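Local coordinates for protein enoyl-CoA hydratase/carnithine racemase (Thermus thermophilus JL-18, PDB 6SL9) that probably acts as PaaG, a crotonase-family isomerase that forms oxepin-CoA during bacterial phenylacetic acid catabolism, at residues P22-N26 with G56-A60; A101-V105 with G125-T129. One frame throughout, in Å; residues are numbered along the deposited sequence.

Contact 1 of 2, residues P22-N26 with G56-A60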
loop_
_atom_site.group_PDB
_atom_site.type_symbol
_atom_site.label_atom_id
_atom_site.label_comp_id
_atom_site.label_asym_id
_atom_site.label_seq_id
_atom_site.Cartn_x
_atom_site.Cartn_y
_atom_site.Cartn_z
ATOM N N PRO A 22 -32.395 -7.923 -11.402
ATOM C CA PRO A 22 -32.655 -6.709 -10.625
ATOM C C PRO A 22 -33.630 -6.874 -9.462
ATOM O O PRO A 22 -33.513 -6.159 -8.458
ATOM C CB PRO A 22 -33.162 -5.720 -11.678
ATOM C CG PRO A 22 -33.681 -6.614 -12.808
ATOM C CD PRO A 22 -32.669 -7.758 -12.823
ATOM N N GLU A 23 -34.537 -7.821 -9.613
ATOM C CA GLU A 23 -35.546 -8.152 -8.584
ATOM C C GLU A 23 -34.893 -8.705 -7.321
ATOM O O GLU A 23 -35.506 -8.664 -6.241
ATOM C CB GLU A 23 -36.577 -9.162 -9.121
ATOM C CG GLU A 23 -36.004 -10.576 -9.424
ATOM C CD GLU A 23 -35.350 -10.975 -10.761
ATOM O OE1 GLU A 23 -34.834 -10.137 -11.496
ATOM O OE2 GLU A 23 -35.323 -12.195 -11.038
ATOM N N LYS A 24 -33.679 -9.210 -7.418
ATOM C CA LYS A 24 -32.874 -9.699 -6.271
ATOM C C LYS A 24 -31.588 -8.866 -6.129
ATOM O O LYS A 24 -30.604 -9.399 -5.601
ATOM C CB LYS A 24 -32.598 -11.196 -6.469
ATOM C CG LYS A 24 -33.796 -12.122 -6.323
ATOM C CD LYS A 24 -34.144 -12.385 -4.850
ATOM C CE LYS A 24 -35.617 -12.616 -4.542
ATOM N NZ LYS A 24 -36.317 -13.342 -5.623
ATOM N N LEU A 25 -31.600 -7.621 -6.606
ATOM C CA LEU A 25 -30.438 -6.712 -6.443
ATOM C C LEU A 25 -29.187 -7.348 -7.037
ATOM O O LEU A 25 -28.074 -7.154 -6.550
ATOM C CB LEU A 25 -30.264 -6.330 -4.981
ATOM C CG LEU A 25 -31.484 -5.713 -4.323
ATOM C CD1 LEU A 25 -31.163 -5.430 -2.853
ATOM C CD2 LEU A 25 -32.001 -4.464 -5.071
ATOM N N ASN A 26 -29.354 -8.024 -8.160
ATOM C CA ASN A 26 -28.229 -8.660 -8.878
ATOM C C ASN A 26 -27.414 -9.548 -7.958
ATOM O O ASN A 26 -26.163 -9.620 -8.088
ATOM C CB ASN A 26 -27.406 -7.623 -9.636
ATOM C CG ASN A 26 -28.282 -6.765 -10.519
ATOM O OD1 ASN A 26 -29.228 -7.261 -11.136
ATOM N ND2 ASN A 26 -27.948 -5.489 -10.611
ATOM N N GLY A 56 -24.619 -2.849 -13.414
ATOM C CA GLY A 56 -25.786 -3.599 -12.940
ATOM C C GLY A 56 -27.079 -3.018 -13.474
ATOM O O GLY A 56 -27.204 -1.817 -13.717
ATOM N N ALA A 57 -28.078 -3.871 -13.564
ATOM C CA ALA A 57 -29.453 -3.458 -13.881
ATOM C C ALA A 57 -30.194 -3.055 -12.620
ATOM O O ALA A 57 -29.994 -3.646 -11.600
ATOM C CB ALA A 57 -30.203 -4.579 -14.545
ATOM N N GLY A 58 -31.132 -2.144 -12.770
ATOM C CA GLY A 58 -31.996 -1.812 -11.639
ATOM C C GLY A 58 -31.307 -0.930 -10.621
ATOM O O GLY A 58 -30.341 -0.189 -10.959
ATOM N N ARG A 59 -31.728 -1.026 -9.373
ATOM C CA ARG A 59 -31.257 -0.036 -8.404
ATOM C C ARG A 59 -29.886 -0.397 -7.840
ATOM O O ARG A 59 -29.243 0.482 -7.269
ATOM C CB ARG A 59 -32.273 0.190 -7.291
ATOM C CG ARG A 59 -32.290 -0.809 -6.140
ATOM C CD ARG A 59 -33.323 -0.428 -5.086
ATOM N NE ARG A 59 -33.470 -1.405 -4.010
ATOM C CZ ARG A 59 -32.662 -1.479 -2.946
ATOM N NH1 ARG A 59 -31.670 -0.609 -2.805
ATOM N NH2 ARG A 59 -32.848 -2.430 -2.038
ATOM N N ALA A 60 -29.466 -1.667 -7.900
ATOM C CA ALA A 60 -28.180 -2.127 -7.361
ATOM C C ALA A 60 -27.161 -2.378 -8.452
ATOM O O ALA A 60 -27.501 -2.735 -9.577
ATOM C CB ALA A 60 -28.392 -3.388 -6.597
HETATM O O HOH W 1 -30.827 -4.108 -8.951
HETATM O O HOH W 2 -33.907 -2.928 -8.842
#
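The carboxamide of N26 reaches across to the backbone of the 56-60 turn, where ND2 donates to A57 O at 2.9 Å. The N-H...O angle is 153°; the donor sits on a lone pair of the carbonyl oxygen, in the carbonyl plane, although that oxygen is tilted from the plane of the amide. The same side chain also takes a hydrogen bond on OD1 from R21 N and gives one from ND2 to F61 O, which fixes its flip. One water joins A57 O (2.8 Å) to A60 N, with a weak bond to P22 O, while a second links P22 O to R59 N. Shortening N26 to an alanine would remove the amide, and A57 O, R21 N and F61 O would probably each lose a hydrogen-bonding partner, loosening the hold of one loop on the other.

Apolar contacts flank this polar centre. P22 CB packs 4.3 Å from A57 CB, and G58, at positive phi, brings its CA against the proline where a side chain would collide. L25 CB meets A60 CB at 3.8 Å. Beyond it, L25 CD2 lies over one face of the R59 guanidinium, offset toward the rim, and CD1 approaches NH2 at 3.5 Å. R59 CG sits between its backbone N and carbonyl carbon (chi1 82°), and the chain, extended from CG to NE, carries the guanidinium to the leucine.

The contact joins the loop between strands 14-19 and helix 30-45 to the loop leaving strand 51-56, which in crotonases typically carries one oxyanion-hole amide.

Contact 2 of 2, residues A101-V105 with G125-T129; sequences AVNGV and GASFT
V102 and F128 reach for each other across the contact, and the apolar part is built on their meeting. Both valine methyls close on the end of the phenyl ring, CG1 at 3.8 Å and CG2 at 3.9 Å from CZ. With V102 CG1 anti to the backbone N (chi1 -173°) and CG2 anti to the carbonyl carbon, the two branches share the ring atom between them. The CB of F128 is directed away from 101-105, yet the ring comes back toward it. The A126 methyl lies beside this pair, 4.2 Å from V102 CG1.

That methyl also faces the backbone of the bend that follows V102: A126 CB is 3.4 Å from V102 O and 3.5 Å from G104 O. G104 and A126 approach to 3.9 Å between CA atoms, so the two chains are pressed close here.

No hydrogen bond directly joins the two segments. V105 CA instead makes a CA-H...O contact with S127 O at 3.6 Å (139° at the hydrogen), and S127 OG packs against V105 CB and CG2. Backbone bonds come from neighbours: S127 pairs with A106, and V105 with S62.

The contact marks where the chain passes from one sheet to another. Strand 98-102 lies between strands 51-56 and 119-123 in the large sheet, whereas strand 105-107 runs parallel to 127-129 in a small one. Helix 109-115 covers V102 through A114 and F128 through M111; in related crotonases, the amide completing the oxyanion hole lies near the start of this helix.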
loop_
_atom_site.group_PDB
_atom_site.type_symbol
_atom_site.label_atom_id
_atom_site.label_comp_id
_atom_site.label_asym_id
_atom_site.label_seq_id
_atom_site.Cartn_x
_atom_site.Cartn_y
_atom_site.Cartn_z
ATOM N N ALA A 101 -18.978 0.525 -13.869
ATOM C CA ALA A 101 -19.922 1.623 -13.590
ATOM C C ALA A 101 -20.824 1.153 -12.452
ATOM O O ALA A 101 -21.722 0.327 -12.647
ATOM C CB ALA A 101 -20.692 1.972 -14.815
ATOM N N VAL A 102 -20.559 1.663 -11.245
ATOM C CA VAL A 102 -21.291 1.268 -10.025
ATOM C C VAL A 102 -22.558 2.132 -9.897
ATOM O O VAL A 102 -22.487 3.288 -9.505
ATOM C CB VAL A 102 -20.429 1.302 -8.770
ATOM C CG1 VAL A 102 -21.188 0.734 -7.595
ATOM C CG2 VAL A 102 -19.132 0.518 -8.950
ATOM N N ASN A 103 -23.688 1.566 -10.318
ATOM C CA ASN A 103 -24.967 2.272 -10.434
ATOM C C ASN A 103 -25.765 2.299 -9.154
ATOM O O ASN A 103 -26.725 3.072 -9.063
ATOM C CB ASN A 103 -25.790 1.655 -11.560
ATOM C CG ASN A 103 -26.034 0.188 -11.321
ATOM O OD1 ASN A 103 -25.090 -0.612 -11.361
ATOM N ND2 ASN A 103 -27.283 -0.155 -10.991
ATOM N N GLY A 104 -25.393 1.515 -8.166
ATOM C CA GLY A 104 -26.138 1.434 -6.898
ATOM C C GLY A 104 -25.347 0.643 -5.888
ATOM O O GLY A 104 -24.123 0.635 -5.914
ATOM N N VAL A 105 -26.029 -0.012 -4.986
ATOM C CA VAL A 105 -25.323 -0.675 -3.882
ATOM C C VAL A 105 -24.408 -1.741 -4.492
ATOM O O VAL A 105 -24.783 -2.560 -5.373
ATOM C CB VAL A 105 -26.250 -1.298 -2.844
ATOM C CG1 VAL A 105 -27.216 -2.271 -3.420
ATOM C CG2 VAL A 105 -25.458 -1.939 -1.737
ATOM N N GLY A 125 -25.322 8.436 -5.274
ATOM C CA GLY A 125 -26.333 7.556 -4.699
ATOM C C GLY A 125 -25.855 6.158 -4.548
ATOM O O GLY A 125 -26.504 5.427 -3.811
ATOM N N ALA A 126 -24.826 5.755 -5.306
ATOM C CA ALA A 126 -24.305 4.387 -5.171
ATOM C C ALA A 126 -23.656 4.250 -3.794
ATOM O O ALA A 126 -23.334 5.247 -3.164
ATOM C CB ALA A 126 -23.332 4.057 -6.275
ATOM N N SER A 127 -23.330 3.034 -3.389
ATOM C CA SER A 127 -22.726 2.815 -2.068
ATOM C C SER A 127 -21.926 1.547 -2.106
ATOM O O SER A 127 -22.144 0.680 -2.933
ATOM C CB SER A 127 -23.779 2.828 -1.026
ATOM O OG SER A 127 -24.701 1.796 -1.218
ATOM N N PHE A 128 -21.006 1.467 -1.156
ATOM C CA PHE A 128 -20.132 0.297 -1.010
ATOM C C PHE A 128 -20.163 -0.169 0.435
ATOM O O PHE A 128 -19.930 0.651 1.351
ATOM C CB PHE A 128 -18.675 0.657 -1.360
ATOM C CG PHE A 128 -18.485 1.081 -2.791
ATOM C CD1 PHE A 128 -18.801 2.366 -3.203
ATOM C CD2 PHE A 128 -18.038 0.166 -3.726
ATOM C CE1 PHE A 128 -18.691 2.714 -4.538
ATOM C CE2 PHE A 128 -17.879 0.543 -5.055
ATOM C CZ PHE A 128 -18.205 1.816 -5.438
ATOM N N THR A 129 -20.399 -1.450 0.652
ATOM C CA THR A 129 -20.409 -1.999 2.031
ATOM C C THR A 129 -19.706 -3.368 1.969
ATOM O O THR A 129 -20.116 -4.207 1.184
ATOM C CB THR A 129 -21.847 -2.081 2.555
ATOM O OG1 THR A 129 -22.609 -0.877 2.388
ATOM C CG2 THR A 129 -21.715 -2.417 4.021
#

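Contact 2 is largely buried, whereas contact 1 is only partly buried, its centre about 18 Å from the centre of the chain against about 14 Å for that of contact 2. Their chemistry follows: an asparagine amide, two waters and a leucine methyl lying over an arginine guanidinium in contact 1, but methyl, phenyl and backbone packing in contact 2. They hold no strand pair in common, yet they touch. N103 of contact 2 probably hydrogen-bonds through ND2 to A60 O, 3.0 Å away, and through OD1 to G56 N, gripping both ends of the 56-60 turn. A60 CB also packs on V105 CG1. The loops after adjacent strands 51-56 and 98-102 are thereby fastened together.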